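Local coordinates for protein putative acetyltransferase (Streptococcus mutans, PDB 3LD2) that binds coenzyme A and probably transfers an acyl group from its thioester to an acceptor, as expected of a GNAT-family acetyltransferase, at residues K36-L41 and F83-I88; I45-E50 and D90-V95. All coordinates share one frame; numbering follows the deposited sequence.

Contact 1: K36-L41 and F83-I88; sequences KISPML and FLVAKI
Antiparallel pairing of the outermost strand 35-39 with strand 82-88 forms one edge of the mixed GNAT sheet, here between K36-L41 and F83-I88. The short axes come within 4.7 Å at 146° between their N-to-C directions, evidence of a clear twist. K36 with K87 and S38 with V85 are hydrogen-bonded pairs, closed by reciprocal N-H...O bonds: K36 N to K87 O, K87 N to K36 O, S38 N to V85 O and V85 N to S38 O, all between 2.9 and 3.1 Å. I37 with A86 is a non-hydrogen-bonded pair, where I37 CG1 lies 4.0 Å from A86 CB. Beyond P39 the strand ends, yet M40 N still bonds to F83 O at 3.0 Å, with the donor tilted 34° from the carbonyl plane.

The main side-chain contact is selenomethionine M40 against F83. The two lie alongside each other, with M40 CB 3.4 Å from F83 CB. CG of M40 is anti to the backbone N, and the bend at chi3 (74°) folds CE over one face of the phenyl ring, 3.7 Å from its centroid and close to the ring normal. This is a CH-pi contact. SE approaches more obliquely, in a Met-aromatic contact 4.1 Å from the same centroid. Nearer its root M40 slants across V85, CG against V85 CG2.

K87 reaches D44 and D90 through salt bridges. I37 packs on A129, L130 and I133 of helix 126-138, while M40 and V85 turn to V48 of helix 45-55, and M40 and F83 share F77 of helix 70-77.

Contact 2: I45-E50 and D90-V95; sequences IEQVVE and DKIVGV
Q47 and I92 make the nearest backbone approach between helix 45-55 and the start of strand 92-100, with 6.6 Å between their CA atoms, and V48 follows opposite V95 at 7.0 Å. This is helix-on-sheet packing within the alpha/beta GNAT fold, where the first helix packs on the sheet over I92, V95 and V85. The strand carries a classic beta bulge in which V93 and G94 both face A86; on its two flanks, I92 and V95 direct their side chains to the helix.

Q47 reaches across with its chain extended beyond CG (chi2 177°), which brings the amide to the strand's beginning. The glutamine chain slants across I92, whose CG1 sits 3.6 Å from Q47 CD and 3.7 Å from Q47 CB, so one methylene touches both the root and the tip of the glutamine. K91 CD borders the amide oxygen OE1. Deeper in, V48 meets V95 through CG1 and CG2, and both valines also touch V85 of strand 82-88.

One polar bond joins the two segments: I92 N donates to Q47 OE1 at 3.3 Å, almost straight at the hydrogen (178°), but the donor stands above the amide plane, 42° out of it.

How the contacts relate
Contacts 1 and 2 have centres 8 Å apart and join through neighbouring strands 82-88 and 92-100. A86 of contact 1 spans the bulge of contact 2 with two probable backbone hydrogen bonds, A86 O to V93 N at 2.7 Å and A86 N to G94 O at 2.8 Å. Side chains meet beside them, where V85 CG1 packs on I92 CD1. Along the chain the segments alternate, strand 35-39 leading into helix 45-55. Neither contact lies at the cofactor: the side chains of A86 and V95 are about 9 Å and 8 Å from bound coenzyme A, and the side chain of V95 is about 6 Å from that of the CoA-binding I115.

Contact 1: K36-L41 and F83-I88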
ATOM      1  N   LYS A  36       9.971 -13.089   7.652  1.00 25.25           N
ATOM      2  CA  LYS A  36      10.691 -12.934   6.395  1.00 23.17           C
ATOM      3  C   LYS A  36       9.851 -12.267   5.308  1.00 21.70           C
ATOM      4  O   LYS A  36       8.633 -12.477   5.200  1.00 20.51           O
ATOM      5  CB  LYS A  36      11.253 -14.276   5.902  1.00 27.12           C
ATOM      6  CG  LYS A  36      12.316 -14.901   6.809  1.00 31.24           C
ATOM      7  CD  LYS A  36      12.942 -16.153   6.178  1.00 28.96           C
ATOM      8  CE  LYS A  36      13.520 -17.090   7.232  1.00 30.00           C
ATOM      9  NZ  LYS A  36      14.394 -16.374   8.181  1.00 28.78           N
ATOM     10  N   ILE A  37      10.519 -11.452   4.505  1.00 22.11           N
ATOM     11  CA  ILE A  37       9.883 -10.820   3.359  1.00 21.81           C
ATOM     12  C   ILE A  37      10.374 -11.460   2.075  1.00 18.70           C
ATOM     13  O   ILE A  37      11.565 -11.761   1.916  1.00 18.24           O
ATOM     14  CB  ILE A  37      10.143  -9.309   3.320  1.00 21.73           C
ATOM     15  CG1 ILE A  37       9.314  -8.620   4.405  1.00 18.28           C
ATOM     16  CG2 ILE A  37       9.780  -8.752   1.959  1.00 16.14           C
ATOM     17  CD1 ILE A  37      10.069  -7.513   5.081  1.00 16.07           C
ATOM     18  N   SER A  38       9.441 -11.661   1.158  1.00 17.20           N
ATOM     19  CA  SER A  38       9.722 -12.410  -0.044  1.00 15.36           C
ATOM     20  C   SER A  38       8.750 -12.006  -1.155  1.00 18.91           C
ATOM     21  O   SER A  38       7.716 -11.378  -0.886  1.00 17.68           O
ATOM     22  CB  SER A  38       9.587 -13.897   0.265  1.00 14.82           C
ATOM     23  OG  SER A  38       8.227 -14.240   0.471  1.00 18.64           O
ATOM     24  N   PRO A  39       9.088 -12.353  -2.413  1.00 17.18           N
ATOM     25  CA  PRO A  39       8.219 -12.096  -3.569  1.00 12.45           C
ATOM     26  C   PRO A  39       6.917 -12.876  -3.435  1.00 13.48           C
ATOM     27  O   PRO A  39       6.937 -14.012  -2.983  1.00 17.53           O
ATOM     28  CB  PRO A  39       9.024 -12.660  -4.745  1.00 11.96           C
ATOM     29  CG  PRO A  39      10.427 -12.777  -4.255  1.00 12.51           C
ATOM     30  CD  PRO A  39      10.388 -12.943  -2.788  1.00 11.50           C
HETATM   31  N   MSE A  40       5.797 -12.300  -3.830  1.00 14.04           N
HETATM   32  CA  MSE A  40       4.530 -13.020  -3.735  1.00 13.90           C
HETATM   33  C   MSE A  40       4.445 -14.167  -4.758  1.00 16.94           C
HETATM   34  O   MSE A  40       4.797 -14.001  -5.926  1.00 13.32           O
HETATM   35  CB  MSE A  40       3.348 -12.061  -3.911  1.00 12.56           C
HETATM   36  CG  MSE A  40       1.999 -12.726  -3.698  1.00 17.55           C
HETATM   37 SE   MSE A  40       0.405 -11.667  -4.238  0.80 27.50          SE
HETATM   38  CE  MSE A  40       0.501 -11.780  -6.205  1.00 14.43           C
ATOM     39  N   LEU A  41       3.964 -15.323  -4.308  1.00 17.73           N
ATOM     40  CA  LEU A  41       3.783 -16.479  -5.165  1.00 13.09           C
ATOM     41  C   LEU A  41       2.378 -16.551  -5.696  1.00 16.44           C
ATOM     42  O   LEU A  41       1.426 -16.082  -5.069  1.00 17.42           O
ATOM     43  CB  LEU A  41       4.018 -17.769  -4.390  1.00 17.94           C
ATOM     44  CG  LEU A  41       5.415 -18.072  -3.900  1.00 17.78           C
ATOM     45  CD1 LEU A  41       5.323 -19.279  -3.019  1.00 16.25           C
ATOM     46  CD2 LEU A  41       6.330 -18.293  -5.089  1.00 14.60           C
ATOM     47  N   PHE A  83       4.428  -7.484  -6.019  1.00 14.89           N
ATOM     48  CA  PHE A  83       3.961  -7.733  -4.651  1.00 11.45           C
ATOM     49  C   PHE A  83       5.070  -8.240  -3.726  1.00 14.25           C
ATOM     50  O   PHE A  83       5.719  -9.257  -3.993  1.00 16.34           O
ATOM     51  CB  PHE A  83       2.831  -8.761  -4.639  1.00 11.35           C
ATOM     52  CG  PHE A  83       1.622  -8.382  -5.451  1.00  9.63           C
ATOM     53  CD1 PHE A  83       0.410  -8.111  -4.823  1.00 10.59           C
ATOM     54  CD2 PHE A  83       1.681  -8.326  -6.830  1.00 11.77           C
ATOM     55  CE1 PHE A  83      -0.724  -7.785  -5.552  1.00 10.43           C
ATOM     56  CE2 PHE A  83       0.554  -7.994  -7.578  1.00 14.56           C
ATOM     57  CZ  PHE A  83      -0.662  -7.724  -6.925  1.00 15.21           C
ATOM     58  N   LEU A  84       5.286  -7.536  -2.624  1.00 18.08           N
ATOM     59  CA  LEU A  84       6.110  -8.049  -1.539  1.00 13.71           C
ATOM     60  C   LEU A  84       5.179  -8.604  -0.472  1.00 16.63           C
ATOM     61  O   LEU A  84       4.127  -8.011  -0.162  1.00 16.56           O
ATOM     62  CB  LEU A  84       6.987  -6.952  -0.954  1.00 11.59           C
ATOM     63  CG  LEU A  84       7.946  -6.326  -1.968  1.00 17.20           C
ATOM     64  CD1 LEU A  84       8.702  -5.174  -1.338  1.00 13.88           C
ATOM     65  CD2 LEU A  84       8.918  -7.368  -2.503  1.00 15.11           C
ATOM     66  N   VAL A  85       5.558  -9.738   0.092  1.00 13.30           N
ATOM     67  CA  VAL A  85       4.734 -10.372   1.100  1.00 13.29           C
ATOM     68  C   VAL A  85       5.550 -10.665   2.372  1.00 15.09           C
ATOM     69  O   VAL A  85       6.756 -10.910   2.320  1.00 18.14           O
ATOM     70  CB  VAL A  85       4.063 -11.618   0.493  1.00 17.25           C
ATOM     71  CG1 VAL A  85       4.139 -12.793   1.420  1.00 20.98           C
ATOM     72  CG2 VAL A  85       2.625 -11.316   0.106  1.00 13.20           C
ATOM     73  N   ALA A  86       4.924 -10.566   3.534  1.00 16.89           N
ATOM     74  CA  ALA A  86       5.635 -10.921   4.761  1.00 19.88           C
ATOM     75  C   ALA A  86       4.994 -12.144   5.391  1.00 17.55           C
ATOM     76  O   ALA A  86       3.774 -12.267   5.436  1.00 18.92           O
ATOM     77  CB  ALA A  86       5.695  -9.756   5.726  1.00 13.95           C
ATOM     78  N   LYS A  87       5.818 -13.078   5.836  1.00 20.01           N
ATOM     79  CA  LYS A  87       5.296 -14.322   6.392  1.00 22.93           C
ATOM     80  C   LYS A  87       5.897 -14.578   7.756  1.00 24.77           C
ATOM     81  O   LYS A  87       7.054 -14.210   8.033  1.00 26.14           O
ATOM     82  CB  LYS A  87       5.594 -15.524   5.483  1.00 21.94           C
ATOM     83  CG  LYS A  87       4.966 -15.498   4.094  1.00 25.55           C
ATOM     84  CD  LYS A  87       5.216 -16.835   3.380  1.00 31.79           C
ATOM     85  CE  LYS A  87       5.137 -16.725   1.862  1.00 29.38           C
ATOM     86  NZ  LYS A  87       4.483 -17.909   1.204  1.00 22.79           N
ATOM     87  N   ILE A  88       5.097 -15.217   8.599  1.00 28.27           N
ATOM     88  CA  ILE A  88       5.540 -15.706   9.898  1.00 32.48           C
ATOM     89  C   ILE A  88       5.073 -17.161   9.999  1.00 34.22           C
ATOM     90  O   ILE A  88       3.888 -17.412  10.196  1.00 38.40           O
ATOM     91  CB  ILE A  88       4.958 -14.852  11.044  1.00 29.56           C
ATOM     92  CG1 ILE A  88       5.504 -13.434  10.972  1.00 28.34           C
ATOM     93  CG2 ILE A  88       5.338 -15.426  12.394  1.00 37.27           C
ATOM     94  CD1 ILE A  88       5.091 -12.557  12.140  1.00 25.51           C
TER

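Contact 2: I45-E50 and D90-V95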
ATOM      1  N   ILE A  45      -1.876 -16.205  -3.434  1.00 15.78           N
ATOM      2  CA  ILE A  45      -2.923 -15.230  -3.735  1.00 18.49           C
ATOM      3  C   ILE A  45      -4.212 -15.387  -2.916  1.00 20.80           C
ATOM      4  O   ILE A  45      -4.881 -14.408  -2.616  1.00 17.49           O
ATOM      5  CB  ILE A  45      -3.249 -15.188  -5.245  1.00 17.15           C
ATOM      6  CG1 ILE A  45      -2.083 -14.554  -6.018  1.00 16.93           C
ATOM      7  CG2 ILE A  45      -4.560 -14.443  -5.494  1.00 18.13           C
ATOM      8  CD1 ILE A  45      -2.241 -14.608  -7.524  1.00 14.95           C
ATOM      9  N   GLU A  46      -4.566 -16.622  -2.581  1.00 26.15           N
ATOM     10  CA  GLU A  46      -5.754 -16.891  -1.774  1.00 25.10           C
ATOM     11  C   GLU A  46      -5.642 -16.128  -0.469  1.00 23.34           C
ATOM     12  O   GLU A  46      -6.576 -15.467  -0.026  1.00 22.76           O
ATOM     13  CB  GLU A  46      -5.841 -18.378  -1.434  1.00 23.69           C
ATOM     14  CG  GLU A  46      -7.192 -19.003  -1.728  1.00 31.93           C
ATOM     15  CD  GLU A  46      -7.437 -19.166  -3.240  1.00 49.86           C
ATOM     16  OE1 GLU A  46      -7.109 -18.228  -4.018  1.00 46.37           O
ATOM     17  OE2 GLU A  46      -7.956 -20.235  -3.649  1.00 47.62           O
ATOM     18  N   GLN A  47      -4.477 -16.250   0.141  1.00 20.05           N
ATOM     19  CA  GLN A  47      -4.207 -15.644   1.423  1.00 25.06           C
ATOM     20  C   GLN A  47      -4.199 -14.120   1.391  1.00 20.76           C
ATOM     21  O   GLN A  47      -4.770 -13.485   2.269  1.00 22.73           O
ATOM     22  CB  GLN A  47      -2.877 -16.156   1.951  1.00 22.65           C
ATOM     23  CG  GLN A  47      -2.994 -17.447   2.710  1.00 22.75           C
ATOM     24  CD  GLN A  47      -1.636 -17.934   3.147  1.00 31.74           C
ATOM     25  OE1 GLN A  47      -1.218 -17.722   4.299  1.00 25.22           O
ATOM     26  NE2 GLN A  47      -0.903 -18.546   2.204  1.00 25.38           N
ATOM     27  N   VAL A  48      -3.526 -13.558   0.396  1.00 18.43           N
ATOM     28  CA  VAL A  48      -3.485 -12.118   0.165  1.00 19.75           C
ATOM     29  C   VAL A  48      -4.903 -11.538   0.004  1.00 18.81           C
ATOM     30  O   VAL A  48      -5.261 -10.554   0.651  1.00 16.23           O
ATOM     31  CB  VAL A  48      -2.590 -11.792  -1.072  1.00 16.65           C
ATOM     32  CG1 VAL A  48      -2.776 -10.360  -1.520  1.00 13.88           C
ATOM     33  CG2 VAL A  48      -1.133 -12.092  -0.758  1.00 11.93           C
ATOM     34  N   VAL A  49      -5.717 -12.171  -0.834  1.00 17.66           N
ATOM     35  CA  VAL A  49      -7.136 -11.832  -0.900  1.00 20.16           C
ATOM     36  C   VAL A  49      -7.843 -11.788   0.478  1.00 20.12           C
ATOM     37  O   VAL A  49      -8.456 -10.779   0.830  1.00 22.20           O
ATOM     38  CB  VAL A  49      -7.892 -12.759  -1.859  1.00 18.24           C
ATOM     39  CG1 VAL A  49      -9.411 -12.541  -1.742  1.00 15.30           C
ATOM     40  CG2 VAL A  49      -7.428 -12.501  -3.277  1.00 17.77           C
ATOM     41  N   GLU A  50      -7.748 -12.867   1.244  1.00 18.36           N
ATOM     42  CA  GLU A  50      -8.345 -12.940   2.574  1.00 20.49           C
ATOM     43  C   GLU A  50      -7.851 -11.841   3.485  1.00 22.35           C
ATOM     44  O   GLU A  50      -8.630 -11.205   4.183  1.00 22.33           O
ATOM     45  CB  GLU A  50      -8.027 -14.281   3.232  1.00 22.34           C
ATOM     46  CG  GLU A  50      -9.077 -15.360   2.998  1.00 33.85           C
ATOM     47  CD  GLU A  50     -10.436 -15.046   3.655  1.00 42.22           C
ATOM     48  OE1 GLU A  50     -11.398 -14.811   2.889  1.00 42.12           O
ATOM     49  OE2 GLU A  50     -10.545 -15.041   4.914  1.00 38.89           O
ATOM     50  N   ASP A  90       5.556 -19.284   7.182  1.00 38.73           N
ATOM     51  CA  ASP A  90       4.897 -19.406   5.869  1.00 40.90           C
ATOM     52  C   ASP A  90       3.384 -19.094   5.903  1.00 35.81           C
ATOM     53  O   ASP A  90       2.624 -19.503   5.029  1.00 36.21           O
ATOM     54  CB  ASP A  90       5.181 -20.764   5.203  1.00 41.03           C
ATOM     55  CG  ASP A  90       5.343 -20.650   3.669  1.00 48.41           C
ATOM     56  OD1 ASP A  90       4.314 -20.487   2.962  1.00 43.41           O
ATOM     57  OD2 ASP A  90       6.504 -20.718   3.174  1.00 43.01           O
ATOM     58  N   LYS A  91       2.971 -18.361   6.929  1.00 33.56           N
ATOM     59  CA  LYS A  91       1.665 -17.726   6.964  1.00 30.62           C
ATOM     60  C   LYS A  91       1.847 -16.251   6.570  1.00 26.23           C
ATOM     61  O   LYS A  91       2.726 -15.553   7.106  1.00 23.44           O
ATOM     62  CB  LYS A  91       1.076 -17.838   8.373  1.00 34.82           C
ATOM     63  CG  LYS A  91      -0.108 -16.917   8.655  1.00 33.00           C
ATOM     64  CD  LYS A  91      -1.450 -17.605   8.385  1.00 33.28           C
ATOM     65  CE  LYS A  91      -2.632 -16.652   8.613  1.00 26.69           C
ATOM     66  NZ  LYS A  91      -3.932 -17.342   8.392  1.00 23.95           N
ATOM     67  N   ILE A  92       1.041 -15.784   5.619  1.00 22.80           N
ATOM     68  CA  ILE A  92       1.131 -14.393   5.163  1.00 22.43           C
ATOM     69  C   ILE A  92       0.554 -13.451   6.222  1.00 21.72           C
ATOM     70  O   ILE A  92      -0.576 -13.655   6.653  1.00 20.83           O
ATOM     71  CB  ILE A  92       0.304 -14.154   3.890  1.00 23.76           C
ATOM     72  CG1 ILE A  92       0.608 -15.199   2.808  1.00 22.69           C
ATOM     73  CG2 ILE A  92       0.516 -12.717   3.389  1.00 19.87           C
ATOM     74  CD1 ILE A  92       1.660 -14.771   1.842  1.00 20.08           C
ATOM     75  N   VAL A  93       1.311 -12.426   6.621  1.00 18.15           N
ATOM     76  CA  VAL A  93       0.859 -11.484   7.650  1.00 21.63           C
ATOM     77  C   VAL A  93       0.965 -10.024   7.213  1.00 19.88           C
ATOM     78  O   VAL A  93       0.596  -9.117   7.962  1.00 17.88           O
ATOM     79  CB  VAL A  93       1.646 -11.633   8.983  1.00 21.31           C
ATOM     80  CG1 VAL A  93       1.246 -12.910   9.697  1.00 20.01           C
ATOM     81  CG2 VAL A  93       3.163 -11.540   8.743  1.00 17.23           C
ATOM     82  N   GLY A  94       1.481  -9.810   6.009  1.00 16.36           N
ATOM     83  CA  GLY A  94       1.592  -8.484   5.435  1.00 15.20           C
ATOM     84  C   GLY A  94       1.762  -8.525   3.922  1.00 16.92           C
ATOM     85  O   GLY A  94       2.288  -9.500   3.368  1.00 17.13           O
ATOM     86  N   VAL A  95       1.310  -7.473   3.243  1.00 13.86           N
ATOM     87  CA  VAL A  95       1.481  -7.395   1.798  1.00 14.56           C
ATOM     88  C   VAL A  95       1.649  -5.955   1.295  1.00 16.02           C
ATOM     89  O   VAL A  95       0.979  -5.031   1.767  1.00 15.97           O
ATOM     90  CB  VAL A  95       0.332  -8.101   1.048  1.00 15.13           C
ATOM     91  CG1 VAL A  95      -1.018  -7.493   1.428  1.00 11.31           C
ATOM     92  CG2 VAL A  95       0.576  -8.045  -0.462  1.00 12.24           C
TER